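Local coordinates for hypothetical protein UNP Q5LQD5_SILPO (Silicibacter pomeroyi, PDB 2IMH) that is of unknown function and belongs to the DUF1028 family, so its biochemical role remains to be established, at residues G129-A134 with L147-A152; G18-T23 with A166-L171; H172-P177 with V214-E219. All blocks are in the same frame, centred on the assembly; numbering follows the deposited sequence. Where two conformers were deposited one is given.

Contact 1: G129-A134 with L147-A152; sequences GAMTEA and LAALIA
Ala148 begins the run of contacts from helix 142-155 with its backbone: its carbonyl O lies 3.7 Å from Ala134 CB, so the methyl of the facing helix rests partly on this peptide. At Ala149 the CA atoms of the two helices come nearest, its own 4.5 Å from Met131 CA, and a methyl suits so narrow a space. Ala149 CB sits 3.6 Å from Met131 O, while Met131 CG leans against both this methyl and Ala149 O. Leu150 leaves its backbone heading away from helix 126-137, but with CG anti to the carbonyl carbon it brings CD2 back to 3.8 Å from Met131 CE. Met131, a selenomethionine here, reaches that methyl by extending with CG anti to the backbone N (chi1 -172°) and bending at chi3. The two long side chains lie side by side, point the same way and both touch Phe5 of strand 4-11. Ala152 aims its methyl at the other helix: CB is 3.4 Å from Ala134 CB, tighter than usual for two carbons, and 3.5 Å from Ala130 O. Alanines here let the axes approach to 7.5 Å, and no hydrogen bond crosses. With directions 152° apart and a short connection, this is an alpha-alpha hairpin, with Met131 and Leu150 turned onto the sheet it covers.

Contact 2: G18-T23 with A166-L171; sequences GGAAAT and AAMLVL
Four backbone hydrogen bonds join the segments, two in each of two antiparallel hydrogen-bonded pairs. Gly19 N gives its hydrogen to Leu169 O at 2.8 Å, approaching nearly along the C=O axis. The return bond, from Leu169 N to Gly19 O, is 2.9 Å long and the straightest of the four, with 162° at the hydrogen. Ala21 and Ala167 repeat the exchange: Ala21 N to Ala167 O and Ala167 N to Ala21 O are both 2.9 Å, each donor lying in the plane of the carbonyl that accepts it.

Non-hydrogen-bonded pairs alternate with these, Ala20-Met168 between them and Gly18-Val170 and Ala22-Ala166 beyond; here the chains draw together and CA-H groups meet carbonyl oxygens. Ala20 CA, for example, is 3.2 Å from Ala167 O, and the CA atoms of Met168 and Ala166 approach Gly19 O and Ala21 O in the same way. The two strands are neighbours inside a six-stranded antiparallel sheet; the far edge of 18-23 is bonded to strand 4-11, through Ala9, Ile7 and Phe5, and strand 175-182 follows beyond 166-171.

Gly18 suits its place because its CA is already 3.0 Å from Leu169 O, and a CB there would clash with that oxygen and with Val170 CG2. Ala20, Ala22, Ala166, Met168 and Val170 share one face of the sheet; helix 142-155 packs on it at Ala20, Met168 and Val170, through Leu146, Leu147 and Leu150. Met168, a selenomethionine, crosses toward the partner strand: CG lies 3.4 Å from Gly19 O, and a bend at chi3 (-63°) brings CE to 3.8 Å from Ala20 CB. The small Ala20 leaves room for that end and for Leu150. Ala21, Ala167 and Leu169 occupy the other face, where Ala167 touches Arg181 and Leu169 touches Thr179.

Contact 3: H172-P177 with V214-E219; sequences HPDRPP and VLSDKE
This is a surface contact between two turns: the tip joining strands 165-172 and 175-182, and the loop that follows helix 203-209. Two hydrogen bonds come from Ser216. Its N donates to Pro173 O at 3.0 Å, from above the carbonyl plane. Its OG, held between the backbone N and carbonyl carbon (chi1 64°), donates to Asp174 OD1 at 2.7 Å, using the anti lone pair of the carboxylate; this one torsion sets the hydroxyl while the residue's own N holds Pro173 O. Leu215 N donates to a water that in turn donates to Arg175 O, a second bridge between the backbones.

Residues 172-175 form a type I turn closing a beta hairpin, and Val214 to Asp217 form another type I turn. Proline fits the second position of the first turn, its ring already fixing phi near -64°. Asp174 N donates to His172 ND1 at 2.9 Å, consistent with a proton on NE2, which makes a weak bond to Thr14 O. Pro173 CD lies over the centre of one imidazole face, and Arg175 NH1 above the opposite face, offset toward the rim.

Val214 buries more surface against the other segment than any other residue here. Its CG1 reaches 3.4 Å from Arg175 C and lies 3.6 Å from Pro176 CD, while CG2 lies 3.8 Å from Asp174 O. An alanine here would lose both branches and would probably loosen the loop's seat against Arg175 and Pro176. Beside it, Leu215 CB packs 3.4 Å from Pro173 O.

From the N terminus, strand 16-23 enters contact 2 first, but its partner comes only 143 residues later, so contact 2 closes a long loop. Within that loop lies contact 1, a short local closure between successive helices. The second of these, 142-155, leads on to strand 165-172 and touches contact 2 directly through Leu147 and Leu150, tying the helical layer to the sheet. Contact 3 opens, in series, just after contact 2 closes and joins this end of the sheet to loop 214-219, closing 36 residues that hold the rest of strand 175-182 and helices 189-200 and 203-209. Leu171 touches Pro177 where contacts 2 and 3 meet; contacts 1 and 3 lie about 29 Å apart between centres.

Contact 1: G129-A134 with L147-A152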
loop_
_atom_site.group_PDB
_atom_site.type_symbol
_atom_site.label_atom_id
_atom_site.label_comp_id
_atom_site.label_asym_id
_atom_site.label_seq_id
_atom_site.Cartn_x
_atom_site.Cartn_y
_atom_site.Cartn_z
ATOM N N GLY A 129 -2.417 -15.933 2.395
ATOM C CA GLY A 129 -1.504 -16.627 3.301
ATOM C C GLY A 129 -0.061 -16.509 2.827
ATOM O O GLY A 129 0.828 -16.187 3.625
ATOM N N ALA A 130 0.172 -16.756 1.533
ATOM C CA ALA A 130 1.534 -16.708 0.975
ATOM C C ALA A 130 2.070 -15.281 1.024
ATOM O O ALA A 130 3.241 -15.056 1.355
ATOM C CB ALA A 130 1.571 -17.232 -0.465
HETATM N N MSE A 131 1.203 -14.323 0.706
HETATM C CA MSE A 131 1.556 -12.904 0.789
HETATM C C MSE A 131 2.038 -12.537 2.197
HETATM O O MSE A 131 3.080 -11.907 2.376
HETATM C CB MSE A 131 0.322 -12.070 0.441
HETATM C CG MSE A 131 0.605 -10.603 0.315
HETATM SE SE MSE A 131 -1.002 -9.691 -0.253
HETATM C CE MSE A 131 -0.101 -8.367 -1.382
ATOM N N THR A 132 1.253 -12.931 3.197
ATOM C CA THR A 132 1.555 -12.615 4.602
ATOM C C THR A 132 2.851 -13.293 5.053
ATOM O O THR A 132 3.764 -12.653 5.604
ATOM C CB THR A 132 0.387 -13.087 5.490
ATOM O OG1 THR A 132 -0.811 -12.383 5.130
ATOM C CG2 THR A 132 0.693 -12.846 6.958
ATOM N N GLU A 133 2.936 -14.599 4.822
ATOM C CA GLU A 133 4.147 -15.352 5.161
ATOM C C GLU A 133 5.394 -14.697 4.559
ATOM O O GLU A 133 6.400 -14.540 5.242
ATOM C CB GLU A 133 4.029 -16.799 4.668
ATOM C CG GLU A 133 5.276 -17.659 4.913
ATOM C CD GLU A 133 5.207 -19.046 4.264
ATOM O OE1 GLU A 133 4.228 -19.353 3.543
ATOM O OE2 GLU A 133 6.149 -19.847 4.476
ATOM N N ALA A 134 5.328 -14.323 3.280
ATOM C CA ALA A 134 6.470 -13.679 2.617
ATOM C C ALA A 134 6.856 -12.363 3.288
ATOM O O ALA A 134 8.043 -12.120 3.526
ATOM C CB ALA A 134 6.205 -13.476 1.140
ATOM N N LEU A 147 7.585 -5.732 -1.598
ATOM C CA LEU A 147 7.760 -6.355 -2.919
ATOM C C LEU A 147 7.699 -7.882 -2.844
ATOM O O LEU A 147 7.060 -8.525 -3.683
ATOM C CB LEU A 147 9.057 -5.886 -3.584
ATOM C CG LEU A 147 9.079 -4.436 -4.085
ATOM C CD1 LEU A 147 10.506 -3.975 -4.436
ATOM C CD2 LEU A 147 8.140 -4.229 -5.283
ATOM N N ALA A 148 8.363 -8.452 -1.844
ATOM C CA ALA A 148 8.368 -9.902 -1.630
ATOM C C ALA A 148 6.931 -10.420 -1.475
ATOM O O ALA A 148 6.575 -11.479 -2.007
ATOM C CB ALA A 148 9.185 -10.254 -0.417
ATOM N N ALA A 149 6.114 -9.659 -0.748
ATOM C CA ALA A 149 4.702 -9.983 -0.564
ATOM C C ALA A 149 3.929 -10.033 -1.879
ATOM O O ALA A 149 3.176 -10.982 -2.115
ATOM C CB ALA A 149 4.048 -9.013 0.409
ATOM N N LEU A 150 4.123 -9.031 -2.743
ATOM C CA LEU A 150 3.457 -9.031 -4.061
ATOM C C LEU A 150 3.862 -10.255 -4.893
ATOM O O LEU A 150 3.025 -10.923 -5.498
ATOM C CB LEU A 150 3.809 -7.768 -4.847
ATOM C CG LEU A 150 3.278 -6.435 -4.326
ATOM C CD1 LEU A 150 3.644 -5.330 -5.320
ATOM C CD2 LEU A 150 1.754 -6.488 -4.095
ATOM N N ILE A 151 5.160 -10.527 -4.928
ATOM C CA ILE A 151 5.685 -11.677 -5.668
ATOM C C ILE A 151 5.114 -13.016 -5.169
ATOM O O ILE A 151 4.698 -13.862 -5.976
ATOM C CB ILE A 151 7.227 -11.647 -5.668
ATOM C CG1 ILE A 151 7.710 -10.553 -6.625
ATOM C CG2 ILE A 151 7.835 -13.019 -6.017
ATOM C CD1 ILE A 151 7.417 -10.822 -8.120
ATOM N N ALA A 152 5.061 -13.190 -3.850
ATOM C CA ALA A 152 4.498 -14.418 -3.262
ATOM C C ALA A 152 3.013 -14.545 -3.584
ATOM O O ALA A 152 2.515 -15.639 -3.838
ATOM C CB ALA A 152 4.705 -14.419 -1.750
#

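Contact 2: G18-T23 with A166-L171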
loop_
_atom_site.group_PDB
_atom_site.type_symbol
_atom_site.label_atom_id
_atom_site.label_comp_id
_atom_site.label_asym_id
_atom_site.label_seq_id
_atom_site.Cartn_x
_atom_site.Cartn_y
_atom_site.Cartn_z
ATOM N N GLY A 18 3.382 1.876 5.111
ATOM C CA GLY A 18 3.329 1.668 3.674
ATOM C C GLY A 18 2.329 0.649 3.214
ATOM O O GLY A 18 1.610 0.053 4.011
ATOM N N GLY A 19 2.274 0.480 1.903
ATOM C CA GLY A 19 1.393 -0.528 1.321
ATOM C C GLY A 19 1.852 -0.844 -0.087
ATOM O O GLY A 19 2.652 -0.096 -0.677
ATOM N N ALA A 20 1.343 -1.944 -0.619
ATOM C CA ALA A 20 1.646 -2.337 -1.986
ATOM C C ALA A 20 0.475 -3.112 -2.530
ATOM O O ALA A 20 -0.257 -3.743 -1.767
ATOM C CB ALA A 20 2.894 -3.156 -2.034
ATOM N N ALA A 21 0.288 -3.078 -3.847
ATOM C CA ALA A 21 -0.891 -3.736 -4.425
ATOM C C ALA A 21 -0.633 -4.103 -5.865
ATOM O O ALA A 21 0.248 -3.534 -6.520
ATOM C CB ALA A 21 -2.099 -2.806 -4.351
ATOM N N ALA A 22 -1.421 -5.039 -6.369
ATOM C CA ALA A 22 -1.365 -5.391 -7.780
ATOM C C ALA A 22 -2.747 -5.879 -8.181
ATOM O O ALA A 22 -3.471 -6.433 -7.346
ATOM C CB ALA A 22 -0.296 -6.457 -8.037
ATOM N N THR A 23 -3.135 -5.597 -9.428
ATOM C CA THR A 23 -4.391 -6.109 -9.967
ATOM C C THR A 23 -4.246 -6.581 -11.394
ATOM O O THR A 23 -3.257 -6.281 -12.075
ATOM C CB THR A 23 -5.514 -5.046 -10.036
ATOM O OG1 THR A 23 -5.169 -4.041 -11.000
ATOM C CG2 THR A 23 -5.822 -4.417 -8.666
ATOM N N ALA A 166 0.771 -2.524 -10.784
ATOM C CA ALA A 166 1.302 -2.729 -9.441
ATOM C C ALA A 166 1.715 -1.373 -8.902
ATOM O O ALA A 166 2.012 -0.451 -9.676
ATOM C CB ALA A 166 2.516 -3.675 -9.472
ATOM N N ALA A 167 1.714 -1.237 -7.575
ATOM C CA ALA A 167 2.138 0.005 -6.948
ATOM C C ALA A 167 2.628 -0.202 -5.526
ATOM O O ALA A 167 2.307 -1.209 -4.874
ATOM C CB ALA A 167 1.006 1.006 -6.942
HETATM N N MSE A 168 3.357 0.804 -5.051
HETATM C CA MSE A 168 3.801 0.854 -3.666
HETATM C C MSE A 168 3.691 2.288 -3.189
HETATM O O MSE A 168 3.818 3.230 -3.982
HETATM C CB MSE A 168 5.254 0.381 -3.528
HETATM C CG MSE A 168 5.699 0.120 -2.090
HETATM SE SE MSE A 168 7.326 -0.971 -1.991
HETATM C CE MSE A 168 6.566 -2.549 -2.830
ATOM N N LEU A 169 3.442 2.441 -1.893
ATOM C CA LEU A 169 3.371 3.756 -1.292
ATOM C C LEU A 169 4.010 3.627 0.079
ATOM O O LEU A 169 3.558 2.801 0.886
ATOM C CB LEU A 169 1.912 4.203 -1.159
ATOM C CG LEU A 169 1.707 5.533 -0.427
ATOM C CD1 LEU A 169 2.321 6.655 -1.274
ATOM C CD2 LEU A 169 0.229 5.822 -0.113
ATOM N N VAL A 170 5.038 4.431 0.345
ATOM C CA VAL A 170 5.702 4.396 1.652
ATOM C C VAL A 170 5.935 5.809 2.157
ATOM O O VAL A 170 6.415 6.674 1.415
ATOM C CB VAL A 170 7.036 3.611 1.622
ATOM C CG1 VAL A 170 7.766 3.695 3.002
ATOM C CG2 VAL A 170 6.786 2.139 1.217
ATOM N N LEU A 171 5.597 6.023 3.428
ATOM C CA LEU A 171 5.653 7.350 4.052
ATOM C C LEU A 171 6.473 7.309 5.329
ATOM O O LEU A 171 6.395 6.360 6.092
ATOM C CB LEU A 171 4.241 7.833 4.405
ATOM C CG LEU A 171 3.168 7.787 3.302
ATOM C CD1 LEU A 171 1.835 8.277 3.862
ATOM C CD2 LEU A 171 3.612 8.638 2.106
#

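Contact 3: H172-P177 with V214-E219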
loop_
_atom_site.group_PDB
_atom_site.type_symbol
_atom_site.label_atom_id
_atom_site.label_comp_id
_atom_site.label_asym_id
_atom_site.label_seq_id
_atom_site.Cartn_x
_atom_site.Cartn_y
_atom_site.Cartn_z
ATOM N N HIS A 172 7.233 8.369 5.569
ATOM C CA HIS A 172 8.018 8.503 6.789
ATOM C C HIS A 172 8.274 9.995 6.984
ATOM O O HIS A 172 8.498 10.700 6.005
ATOM C CB HIS A 172 9.349 7.799 6.632
ATOM C CG HIS A 172 10.182 7.833 7.872
ATOM N ND1 HIS A 172 11.016 8.888 8.178
ATOM C CD2 HIS A 172 10.266 6.969 8.912
ATOM C CE1 HIS A 172 11.596 8.662 9.346
ATOM N NE2 HIS A 172 11.165 7.499 9.807
ATOM N N PRO A 173 8.264 10.486 8.236
ATOM C CA PRO A 173 8.368 11.942 8.426
ATOM C C PRO A 173 9.680 12.586 7.958
ATOM O O PRO A 173 9.706 13.799 7.752
ATOM C CB PRO A 173 8.241 12.111 9.944
ATOM C CG PRO A 173 8.637 10.802 10.513
ATOM C CD PRO A 173 8.145 9.777 9.521
ATOM N N ASP A 174 10.751 11.798 7.823
ATOM C CA ASP A 174 12.055 12.333 7.416
ATOM C C ASP A 174 12.309 12.162 5.921
ATOM O O ASP A 174 13.413 12.439 5.438
ATOM C CB ASP A 174 13.188 11.640 8.192
ATOM C CG ASP A 174 13.099 11.866 9.690
ATOM O OD1 ASP A 174 12.489 12.873 10.121
ATOM O OD2 ASP A 174 13.645 11.016 10.432
ATOM N N ARG A 175 11.290 11.695 5.198
ATOM C CA ARG A 175 11.450 11.361 3.788
ATOM C C ARG A 175 10.299 11.940 2.998
ATOM O O ARG A 175 9.185 12.036 3.518
ATOM C CB ARG A 175 11.426 9.843 3.582
ATOM C CG ARG A 175 12.411 9.052 4.450
ATOM C CD ARG A 175 12.097 7.570 4.339
ATOM N NE ARG A 175 12.460 6.804 5.539
ATOM C CZ ARG A 175 12.108 5.533 5.743
ATOM N NH1 ARG A 175 12.474 4.913 6.863
ATOM N NH2 ARG A 175 11.393 4.878 4.829
ATOM N N PRO A 176 10.542 12.272 1.718
ATOM C CA PRO A 176 9.397 12.597 0.877
ATOM C C PRO A 176 8.613 11.308 0.597
ATOM O O PRO A 176 9.153 10.222 0.748
ATOM C CB PRO A 176 10.041 13.142 -0.404
ATOM C CG PRO A 176 11.403 12.542 -0.444
ATOM C CD PRO A 176 11.825 12.334 0.987
ATOM N N PRO A 177 7.334 11.428 0.228
ATOM C CA PRO A 177 6.598 10.186 -0.036
ATOM C C PRO A 177 7.269 9.368 -1.127
ATOM O O PRO A 177 7.782 9.927 -2.096
ATOM C CB PRO A 177 5.234 10.690 -0.526
ATOM C CG PRO A 177 5.078 12.023 0.131
ATOM C CD PRO A 177 6.487 12.617 0.024
ATOM N N VAL A 214 10.663 17.782 3.726
ATOM C CA VAL A 214 10.050 16.612 4.378
ATOM C C VAL A 214 9.321 17.094 5.638
ATOM O O VAL A 214 9.511 18.240 6.077
ATOM C CB VAL A 214 11.090 15.523 4.729
ATOM C CG1 VAL A 214 11.732 14.972 3.452
ATOM C CG2 VAL A 214 12.176 16.073 5.673
ATOM N N LEU A 215 8.476 16.239 6.204
ATOM C CA LEU A 215 7.633 16.653 7.324
ATOM C C LEU A 215 8.443 17.216 8.479
ATOM O O LEU A 215 8.033 18.205 9.097
ATOM C CB LEU A 215 6.763 15.495 7.808
ATOM C CG LEU A 215 5.608 15.846 8.745
ATOM C CD1 LEU A 215 4.552 16.667 8.002
ATOM C CD2 LEU A 215 4.995 14.545 9.290
ATOM N N SER A 216 9.593 16.603 8.748
ATOM C CA SER A 216 10.473 17.048 9.835
ATOM C C SER A 216 11.416 18.188 9.448
ATOM O O SER A 216 12.201 18.659 10.285
ATOM C CB SER A 216 11.296 15.864 10.353
ATOM O OG SER A 216 12.149 15.391 9.322
ATOM N N ASP A 217 11.368 18.630 8.189
ATOM C CA ASP A 217 12.256 19.712 7.705
ATOM C C ASP A 217 11.549 20.329 6.497
ATOM O O ASP A 217 11.902 20.069 5.329
ATOM C CB ASP A 217 13.639 19.148 7.336
ATOM C CG ASP A 217 14.686 20.233 7.051
ATOM O OD1 ASP A 217 14.415 21.440 7.235
ATOM O OD2 ASP A 217 15.806 19.865 6.644
ATOM N N LYS A 218 10.524 21.125 6.782
ATOM C CA LYS A 218 9.602 21.559 5.732
ATOM C C LYS A 218 10.174 22.587 4.753
ATOM O O LYS A 218 9.643 22.772 3.654
ATOM C CB LYS A 218 8.291 22.050 6.343
ATOM C CG LYS A 218 7.460 20.936 7.001
ATOM C CD LYS A 218 6.139 21.462 7.586
ATOM C CE LYS A 218 5.090 21.712 6.514
ATOM N NZ LYS A 218 3.943 22.556 6.996
ATOM N N GLU A 219 11.265 23.240 5.131
ATOM C CA GLU A 219 11.803 24.316 4.299
ATOM C C GLU A 219 13.156 23.942 3.664
ATOM O O GLU A 219 13.873 24.804 3.143
ATOM C CB GLU A 219 11.833 25.642 5.094
ATOM C CG GLU A 219 10.386 26.076 5.440
ATOM C CD GLU A 219 10.243 27.416 6.153
ATOM O OE1 GLU A 219 11.227 28.173 6.297
ATOM O OE2 GLU A 219 9.103 27.699 6.581
HETATM O O HOH W 1 7.622 14.289 4.160
#